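Local coordinates for protein lyase/mutase (Burkholderia cenocepacia, PDB 4LSB) that binds a magnesium ion and is a TIM-barrel lyase/mutase of the phosphoenolpyruvate phosphomutase family, at residues B[33-38]-B[49-54]; B[123-128]-B[164-169]. One frame throughout, in Å; residues are numbered along the deposited sequence.

Contact 1 (B[33-38]-B[49-54])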
ATOM      1  N   ILE B  33      13.697 -17.334  -2.570  1.00 15.12           N
ATOM      2  CA  ILE B  33      13.135 -16.073  -3.024  1.00 15.47           C
ATOM      3  C   ILE B  33      13.044 -15.179  -1.779  1.00 15.60           C
ATOM      4  O   ILE B  33      12.610 -15.622  -0.721  1.00 15.80           O
ATOM      5  CB  ILE B  33      11.738 -16.256  -3.648  1.00 15.62           C
ATOM      6  CG1 ILE B  33      11.844 -17.091  -4.922  1.00 16.16           C
ATOM      7  CG2 ILE B  33      11.114 -14.923  -3.942  1.00 16.13           C
ATOM      8  CD1 ILE B  33      10.511 -17.501  -5.554  1.00 16.35           C
ATOM      9  N   ILE B  34      13.473 -13.945  -1.943  1.00 13.80           N
ATOM     10  CA  ILE B  34      13.320 -12.914  -0.951  1.00 14.20           C
ATOM     11  C   ILE B  34      12.374 -11.858  -1.542  1.00 13.76           C
ATOM     12  O   ILE B  34      12.744 -11.057  -2.425  1.00 15.41           O
ATOM     13  CB  ILE B  34      14.656 -12.344  -0.454  1.00 13.55           C
ATOM     14  CG1 ILE B  34      14.411 -11.366   0.700  1.00 13.96           C
ATOM     15  CG2 ILE B  34      15.431 -11.660  -1.560  1.00 14.19           C
ATOM     16  CD1 ILE B  34      15.664 -11.041   1.494  1.00 13.94           C
ATOM     17  N   PRO B  35      11.090 -11.916  -1.128  1.00 13.80           N
ATOM     18  CA  PRO B  35      10.136 -10.999  -1.749  1.00 13.26           C
ATOM     19  C   PRO B  35      10.169  -9.639  -1.111  1.00 13.13           C
ATOM     20  O   PRO B  35      10.735  -9.463  -0.007  1.00 12.59           O
ATOM     21  CB  PRO B  35       8.812 -11.704  -1.499  1.00 13.66           C
ATOM     22  CG  PRO B  35       8.999 -12.312  -0.169  1.00 14.05           C
ATOM     23  CD  PRO B  35      10.423 -12.803  -0.162  1.00 14.13           C
ATOM     24  N   ASN B  36       9.545  -8.675  -1.784  1.00 13.54           N
ATOM     25  CA  ASN B  36       9.665  -7.265  -1.462  1.00 14.60           C
ATOM     26  C   ASN B  36       8.284  -6.590  -1.158  1.00 14.56           C
ATOM     27  O   ASN B  36       7.676  -6.019  -2.029  1.00 15.17           O
ATOM     28  CB  ASN B  36      10.325  -6.468  -2.602  1.00 14.75           C
ATOM     29  CG  ASN B  36      11.705  -7.005  -3.017  1.00 14.96           C
ATOM     30  OD1 ASN B  36      11.806  -8.022  -3.714  1.00 15.98           O
ATOM     31  ND2 ASN B  36      12.764  -6.331  -2.597  1.00 14.43           N
ATOM     32  N   PRO B  37       7.833  -6.662   0.073  1.00 15.69           N
ATOM     33  CA  PRO B  37       6.715  -5.840   0.520  1.00 15.81           C
ATOM     34  C   PRO B  37       7.092  -4.388   0.623  1.00 16.52           C
ATOM     35  O   PRO B  37       8.284  -4.072   0.620  1.00 16.62           O
ATOM     36  CB  PRO B  37       6.447  -6.398   1.901  1.00 15.61           C
ATOM     37  CG  PRO B  37       7.783  -6.690   2.369  1.00 16.14           C
ATOM     38  CD  PRO B  37       8.570  -7.198   1.221  1.00 15.10           C
ATOM     39  N   TRP B  38       6.080  -3.496   0.646  1.00 17.13           N
ATOM     40  CA  TRP B  38       6.278  -2.051   0.725  1.00 16.35           C
ATOM     41  C   TRP B  38       5.456  -1.394   1.848  1.00 16.86           C
ATOM     42  O   TRP B  38       5.508  -0.185   2.014  1.00 16.45           O
ATOM     43  CB  TRP B  38       5.958  -1.350  -0.640  1.00 16.93           C
ATOM     44  CG  TRP B  38       4.533  -1.515  -1.035  1.00 16.87           C
ATOM     45  CD1 TRP B  38       3.499  -0.649  -0.776  1.00 17.56           C
ATOM     46  CD2 TRP B  38       3.955  -2.647  -1.666  1.00 17.68           C
ATOM     47  NE1 TRP B  38       2.323  -1.166  -1.262  1.00 16.85           N
ATOM     48  CE2 TRP B  38       2.588  -2.375  -1.841  1.00 17.83           C
ATOM     49  CE3 TRP B  38       4.481  -3.817  -2.228  1.00 18.14           C
ATOM     50  CZ2 TRP B  38       1.720  -3.287  -2.475  1.00 18.79           C
ATOM     51  CZ3 TRP B  38       3.590  -4.728  -2.813  1.00 18.53           C
ATOM     52  CH2 TRP B  38       2.265  -4.448  -2.940  1.00 18.49           C
ATOM     53  N   ALA B  49       2.325 -16.287   3.922  1.00 18.52           N
ATOM     54  CA  ALA B  49       2.529 -17.116   2.717  1.00 19.02           C
ATOM     55  C   ALA B  49       3.675 -18.168   2.853  1.00 19.90           C
ATOM     56  O   ALA B  49       3.829 -19.058   2.010  1.00 22.33           O
ATOM     57  CB  ALA B  49       2.820 -16.258   1.505  1.00 18.88           C
ATOM     58  N   GLY B  50       4.517 -18.019   3.849  1.00 18.98           N
ATOM     59  CA  GLY B  50       5.612 -18.955   4.034  1.00 18.97           C
ATOM     60  C   GLY B  50       6.986 -18.478   3.629  1.00 18.27           C
ATOM     61  O   GLY B  50       7.929 -19.241   3.719  1.00 19.15           O
ATOM     62  N   PHE B  51       7.137 -17.209   3.245  1.00 17.97           N
ATOM     63  CA  PHE B  51       8.486 -16.706   2.897  1.00 18.50           C
ATOM     64  C   PHE B  51       9.322 -16.635   4.165  1.00 19.57           C
ATOM     65  O   PHE B  51       8.766 -16.578   5.298  1.00 20.29           O
ATOM     66  CB  PHE B  51       8.424 -15.405   2.131  1.00 18.40           C
ATOM     67  CG  PHE B  51       7.905 -15.567   0.750  1.00 18.17           C
ATOM     68  CD1 PHE B  51       8.717 -16.072  -0.247  1.00 17.42           C
ATOM     69  CD2 PHE B  51       6.582 -15.242   0.456  1.00 17.86           C
ATOM     70  CE1 PHE B  51       8.228 -16.219  -1.551  1.00 18.62           C
ATOM     71  CE2 PHE B  51       6.082 -15.440  -0.836  1.00 18.26           C
ATOM     72  CZ  PHE B  51       6.921 -15.924  -1.839  1.00 18.58           C
ATOM     73  N   GLU B  52      10.639 -16.760   3.989  1.00 18.63           N
ATOM     74  CA  GLU B  52      11.555 -16.875   5.139  1.00 18.53           C
ATOM     75  C   GLU B  52      12.370 -15.611   5.425  1.00 17.26           C
ATOM     76  O   GLU B  52      13.084 -15.545   6.431  1.00 18.58           O
ATOM     77  CB  GLU B  52      12.484 -18.056   4.934  1.00 18.51           C
ATOM     78  CG  GLU B  52      11.787 -19.389   5.200  1.00 19.08           C
ATOM     79  CD  GLU B  52      12.675 -20.552   4.822  1.00 21.36           C
ATOM     80  OE1 GLU B  52      13.382 -21.049   5.711  1.00 22.86           O
ATOM     81  OE2 GLU B  52      12.717 -20.948   3.661  1.00 20.60           O
ATOM     82  N   ALA B  53      12.242 -14.632   4.553  1.00 16.87           N
ATOM     83  CA  ALA B  53      12.912 -13.350   4.710  1.00 16.32           C
ATOM     84  C   ALA B  53      12.172 -12.372   3.882  1.00 16.91           C
ATOM     85  O   ALA B  53      11.435 -12.771   2.975  1.00 17.17           O
ATOM     86  CB  ALA B  53      14.323 -13.476   4.210  1.00 16.32           C
ATOM     87  N   LEU B  54      12.383 -11.100   4.136  1.00 15.91           N
ATOM     88  CA  LEU B  54      11.791 -10.017   3.307  1.00 16.04           C
ATOM     89  C   LEU B  54      12.887  -9.018   2.943  1.00 16.05           C
ATOM     90  O   LEU B  54      13.849  -8.863   3.689  1.00 16.02           O
ATOM     91  CB  LEU B  54      10.668  -9.292   4.112  1.00 15.94           C
ATOM     92  CG  LEU B  54       9.592 -10.200   4.699  1.00 15.85           C
ATOM     93  CD1 LEU B  54       8.682  -9.405   5.613  1.00 17.11           C
ATOM     94  CD2 LEU B  54       8.783 -10.841   3.621  1.00 16.20           C
TER
HETATM   95  O   HOH W   1      11.867 -16.981   1.553  1.00 24.79           O
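P35 lies over one face of the F51 ring in a buried apolar contact between the end of the first barrel strand, 32-34, and the loop that brings the chain back from helix 40-48 to strand 54-55. Its CG stands 3.8 Å from the F51 ring centroid, 21° off the ring normal, a CH-pi contact displaced toward the CG rim of the ring. F51 points its CB toward 33-38, and chi1 of -71° sets CG anti to the carbonyl carbon, beside the backbone N; at the ring's CE1, I33 CG2 is 4.0 Å away. R261 of the second subunit makes a cation-pi contact with the same ring. A water joins the backbones, giving a hydrogen to I33 O (2.8 Å) and accepting one from E52 N (2.7 Å); it also sits in the plane of the F51 ring, at its edge. P35 CD presses on A53 O at 3.3 Å, and that buried carbonyl has no hydrogen-bond partner in the model. Before P35, I34 CD1 packs on A53 CB and lies 3.6 Å from L54 O; farther along, P37 CD meets L54 CB at 4.1 Å. L54 CA also offers its hydrogen to P35 O (3.5 Å). Upstream, G50 ends helix 40-48 in a Schellman motif. As in TIM barrels generally, strand 32-34, helix 40-48 and strand 54-55 form a right-handed beta-alpha-beta crossover, the repeating element.

Contact 2 (B[123-128]-B[164-169]); sequences SIEDAT and RCENYL
Strands 121-125 and 160-164 are parallel neighbours in the TIM barrel, and where they run out into loops E125, R164 and E166 form a salt-bridge network beside the magnesium site. R164 N donates almost straight to I124 O (3.0 Å, 173°), and a water bridges I124 O and R164 O. R164 holds E166 side-on: NE gives its hydrogen to OE2 at 2.7 Å, in the guanidinium plane, while NH2 reaches OE1 at 2.8 Å. E125 comes instead over a guanidinium face, its OE1 3.3 Å from R164 CZ and above the group's centre, so this pairing is one of charge alone. The E125 and E166 carboxylates stack, planes 3° apart, with their OE1 atoms separated by 4.1 Å. Chi1 of D126 (59°) sets CG between backbone N and carbonyl carbon, and OD1 takes the E166 N hydrogen through its syn lone pair (2.8 Å); OD2 accepts from Y185 OH. A second water links S123 OG to R164 NH1. R164, and for E125 the nearby magnesium ion as well, would probably offset the repulsion of these two carboxylates, and the arginine's paired bonds to E166 fix the guanidinium's rotation under E125.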
ATOM      1  N   SER B 123      21.772  -3.765   1.261  1.00 15.97           N
ATOM      2  CA  SER B 123      22.479  -3.533   0.012  1.00 16.04           C
ATOM      3  C   SER B 123      23.052  -2.125  -0.117  1.00 16.18           C
ATOM      4  O   SER B 123      22.376  -1.134   0.184  1.00 16.26           O
ATOM      5  CB  SER B 123      21.561  -3.764  -1.211  1.00 15.81           C
ATOM      6  OG  SER B 123      20.405  -2.912  -1.274  1.00 16.86           O
ATOM      7  N   ILE B 124      24.262  -2.054  -0.629  1.00 17.17           N
ATOM      8  CA  ILE B 124      24.916  -0.788  -0.964  1.00 18.66           C
ATOM      9  C   ILE B 124      25.281  -0.845  -2.421  1.00 19.50           C
ATOM     10  O   ILE B 124      26.045  -1.708  -2.845  1.00 18.82           O
ATOM     11  CB  ILE B 124      26.180  -0.523  -0.120  1.00 18.63           C
ATOM     12  CG1 ILE B 124      25.840  -0.396   1.364  1.00 18.44           C
ATOM     13  CG2 ILE B 124      26.872   0.765  -0.540  1.00 19.19           C
ATOM     14  CD1 ILE B 124      24.932   0.778   1.764  1.00 19.34           C
ATOM     15  N   GLU B 125      24.745   0.099  -3.177  1.00 21.95           N
ATOM     16  CA  GLU B 125      25.003   0.129  -4.599  1.00 23.78           C
ATOM     17  C   GLU B 125      26.039   1.150  -5.011  1.00 25.23           C
ATOM     18  O   GLU B 125      26.340   2.095  -4.256  1.00 26.08           O
ATOM     19  CB  GLU B 125      23.708   0.330  -5.369  1.00 26.99           C
ATOM     20  CG  GLU B 125      23.042   1.655  -5.153  1.00 29.05           C
ATOM     21  CD  GLU B 125      21.545   1.642  -5.465  1.00 31.87           C
ATOM     22  OE1 GLU B 125      20.786   0.696  -5.121  1.00 28.74           O
ATOM     23  OE2 GLU B 125      21.120   2.656  -6.028  1.00 31.73           O
ATOM     24  N   ASP B 126      26.585   0.971  -6.207  1.00 23.62           N
ATOM     25  CA  ASP B 126      27.637   1.891  -6.750  1.00 23.39           C
ATOM     26  C   ASP B 126      27.132   2.924  -7.772  1.00 24.70           C
ATOM     27  O   ASP B 126      27.861   3.346  -8.647  1.00 23.44           O
ATOM     28  CB  ASP B 126      28.808   1.063  -7.313  1.00 23.62           C
ATOM     29  CG  ASP B 126      28.373   0.088  -8.433  1.00 21.96           C
ATOM     30  OD1 ASP B 126      27.226   0.224  -8.846  1.00 22.70           O
ATOM     31  OD2 ASP B 126      29.172  -0.754  -8.873  1.00 20.32           O
ATOM     32  N   ALA B 127      25.867   3.299  -7.674  1.00 26.43           N
ATOM     33  CA  ALA B 127      25.303   4.354  -8.486  1.00 27.45           C
ATOM     34  C   ALA B 127      25.439   5.648  -7.714  1.00 27.65           C
ATOM     35  O   ALA B 127      25.036   5.742  -6.560  1.00 24.72           O
ATOM     36  CB  ALA B 127      23.843   4.100  -8.819  1.00 28.22           C
ATOM     37  N   THR B 128      25.977   6.651  -8.401  1.00 29.55           N
ATOM     38  CA  THR B 128      26.332   7.928  -7.788  1.00 31.36           C
ATOM     39  C   THR B 128      25.100   8.816  -7.735  1.00 34.37           C
ATOM     40  O   THR B 128      25.008   9.718  -6.890  1.00 34.95           O
ATOM     41  CB  THR B 128      27.353   8.641  -8.662  1.00 31.85           C
ATOM     42  OG1 THR B 128      26.781   8.820  -9.952  1.00 31.17           O
ATOM     43  CG2 THR B 128      28.612   7.810  -8.831  1.00 31.74           C
ATOM     44  N   ARG B 164      25.970  -4.169  -4.498  1.00 19.24           N
ATOM     45  CA  ARG B 164      25.358  -3.990  -5.825  1.00 19.15           C
ATOM     46  C   ARG B 164      26.245  -3.252  -6.828  1.00 21.10           C
ATOM     47  O   ARG B 164      26.869  -2.217  -6.540  1.00 20.88           O
ATOM     48  CB  ARG B 164      24.026  -3.240  -5.697  1.00 19.65           C
ATOM     49  CG  ARG B 164      22.857  -4.131  -5.289  1.00 19.11           C
ATOM     50  CD  ARG B 164      21.550  -3.412  -5.017  1.00 19.96           C
ATOM     51  NE  ARG B 164      21.079  -2.673  -6.180  1.00 20.57           N
ATOM     52  CZ  ARG B 164      19.848  -2.232  -6.333  1.00 21.23           C
ATOM     53  NH1 ARG B 164      18.907  -2.468  -5.437  1.00 21.88           N
ATOM     54  NH2 ARG B 164      19.551  -1.551  -7.409  1.00 21.75           N
ATOM     55  N   CYS B 165      26.280  -3.788  -8.029  1.00 20.53           N
ATOM     56  CA  CYS B 165      26.889  -3.110  -9.175  1.00 22.17           C
ATOM     57  C   CYS B 165      25.779  -2.736 -10.158  1.00 23.00           C
ATOM     58  O   CYS B 165      25.034  -3.607 -10.663  1.00 20.92           O
ATOM     59  CB  CYS B 165      27.956  -3.955  -9.850  1.00 22.88           C
ATOM     60  SG  CYS B 165      28.534  -3.156 -11.366  1.00 25.17           S
ATOM     61  N   GLU B 166      25.661  -1.438 -10.416  1.00 22.79           N
ATOM     62  CA  GLU B 166      24.499  -0.919 -11.099  1.00 23.97           C
ATOM     63  C   GLU B 166      24.711  -0.688 -12.598  1.00 23.83           C
ATOM     64  O   GLU B 166      23.865  -0.097 -13.248  1.00 23.89           O
ATOM     65  CB  GLU B 166      24.042   0.371 -10.427  1.00 24.34           C
ATOM     66  CG  GLU B 166      23.749   0.209  -8.966  1.00 25.02           C
ATOM     67  CD  GLU B 166      22.559  -0.695  -8.697  1.00 25.92           C
ATOM     68  OE1 GLU B 166      21.426  -0.286  -9.034  1.00 29.02           O
ATOM     69  OE2 GLU B 166      22.737  -1.803  -8.141  1.00 25.08           O
ATOM     70  N   ASN B 167      25.837  -1.162 -13.103  1.00 24.04           N
ATOM     71  CA  ASN B 167      26.242  -0.974 -14.494  1.00 26.80           C
ATOM     72  C   ASN B 167      25.136  -1.125 -15.506  1.00 27.48           C
ATOM     73  O   ASN B 167      24.939  -0.234 -16.358  1.00 28.06           O
ATOM     74  CB  ASN B 167      27.345  -1.939 -14.850  1.00 26.18           C
ATOM     75  CG  ASN B 167      28.725  -1.393 -14.568  1.00 25.31           C
ATOM     76  OD1 ASN B 167      28.897  -0.216 -14.272  1.00 25.46           O
ATOM     77  ND2 ASN B 167      29.713  -2.250 -14.660  1.00 24.08           N
ATOM     78  N   TYR B 168      24.408  -2.239 -15.413  1.00 27.12           N
ATOM     79  CA  TYR B 168      23.402  -2.575 -16.416  1.00 28.12           C
ATOM     80  C   TYR B 168      22.177  -1.692 -16.342  1.00 28.64           C
ATOM     81  O   TYR B 168      21.384  -1.693 -17.284  1.00 32.10           O
ATOM     82  CB  TYR B 168      22.975  -4.056 -16.313  1.00 27.48           C
ATOM     83  CG  TYR B 168      23.909  -5.030 -17.007  1.00 27.03           C
ATOM     84  CD1 TYR B 168      25.241  -5.193 -16.598  1.00 26.30           C
ATOM     85  CD2 TYR B 168      23.456  -5.809 -18.070  1.00 27.66           C
ATOM     86  CE1 TYR B 168      26.083  -6.088 -17.227  1.00 26.59           C
ATOM     87  CE2 TYR B 168      24.286  -6.711 -18.709  1.00 27.63           C
ATOM     88  CZ  TYR B 168      25.584  -6.857 -18.302  1.00 27.49           C
ATOM     89  OH  TYR B 168      26.370  -7.744 -18.950  1.00 28.25           O
ATOM     90  N   LEU B 169      21.983  -0.977 -15.231  1.00 27.59           N
ATOM     91  CA  LEU B 169      20.883  -0.017 -15.151  1.00 27.96           C
ATOM     92  C   LEU B 169      21.263   1.388 -15.682  1.00 30.48           C
ATOM     93  O   LEU B 169      20.384   2.255 -15.789  1.00 31.79           O
ATOM     94  CB  LEU B 169      20.321   0.098 -13.740  1.00 25.57           C
ATOM     95  CG  LEU B 169      19.915  -1.200 -13.012  1.00 25.49           C
ATOM     96  CD1 LEU B 169      19.357  -0.831 -11.644  1.00 25.02           C
ATOM     97  CD2 LEU B 169      18.894  -2.034 -13.775  1.00 27.22           C
TER
HETATM   98  O   HOH W   2      18.607  -4.104  -2.883  1.00 17.72           O
HETATM   99  O   HOH W   3      28.394  -1.005  -4.337  1.00 23.26           O

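In the fold
Contacts 1 and 2 belong to one parallel barrel sheet but lie on opposite sides of the chain's centre, their own centres about 22 Å apart and their nearest atoms about 8 Å apart, without touching. In sequence both segments of contact 1 come ahead of contact 2. The first joins strands 32-34 and 54-55 through apolar packing, and the second subunit reaches it; the second joins strands 121-125 and 160-164 through hydrogen bonds and a charged network where they run out into loops, all within one subunit. Contact 2 is the one beside the metal: the side chain of E125 is about 4 Å from the magnesium ion, whose site includes S58 and E97.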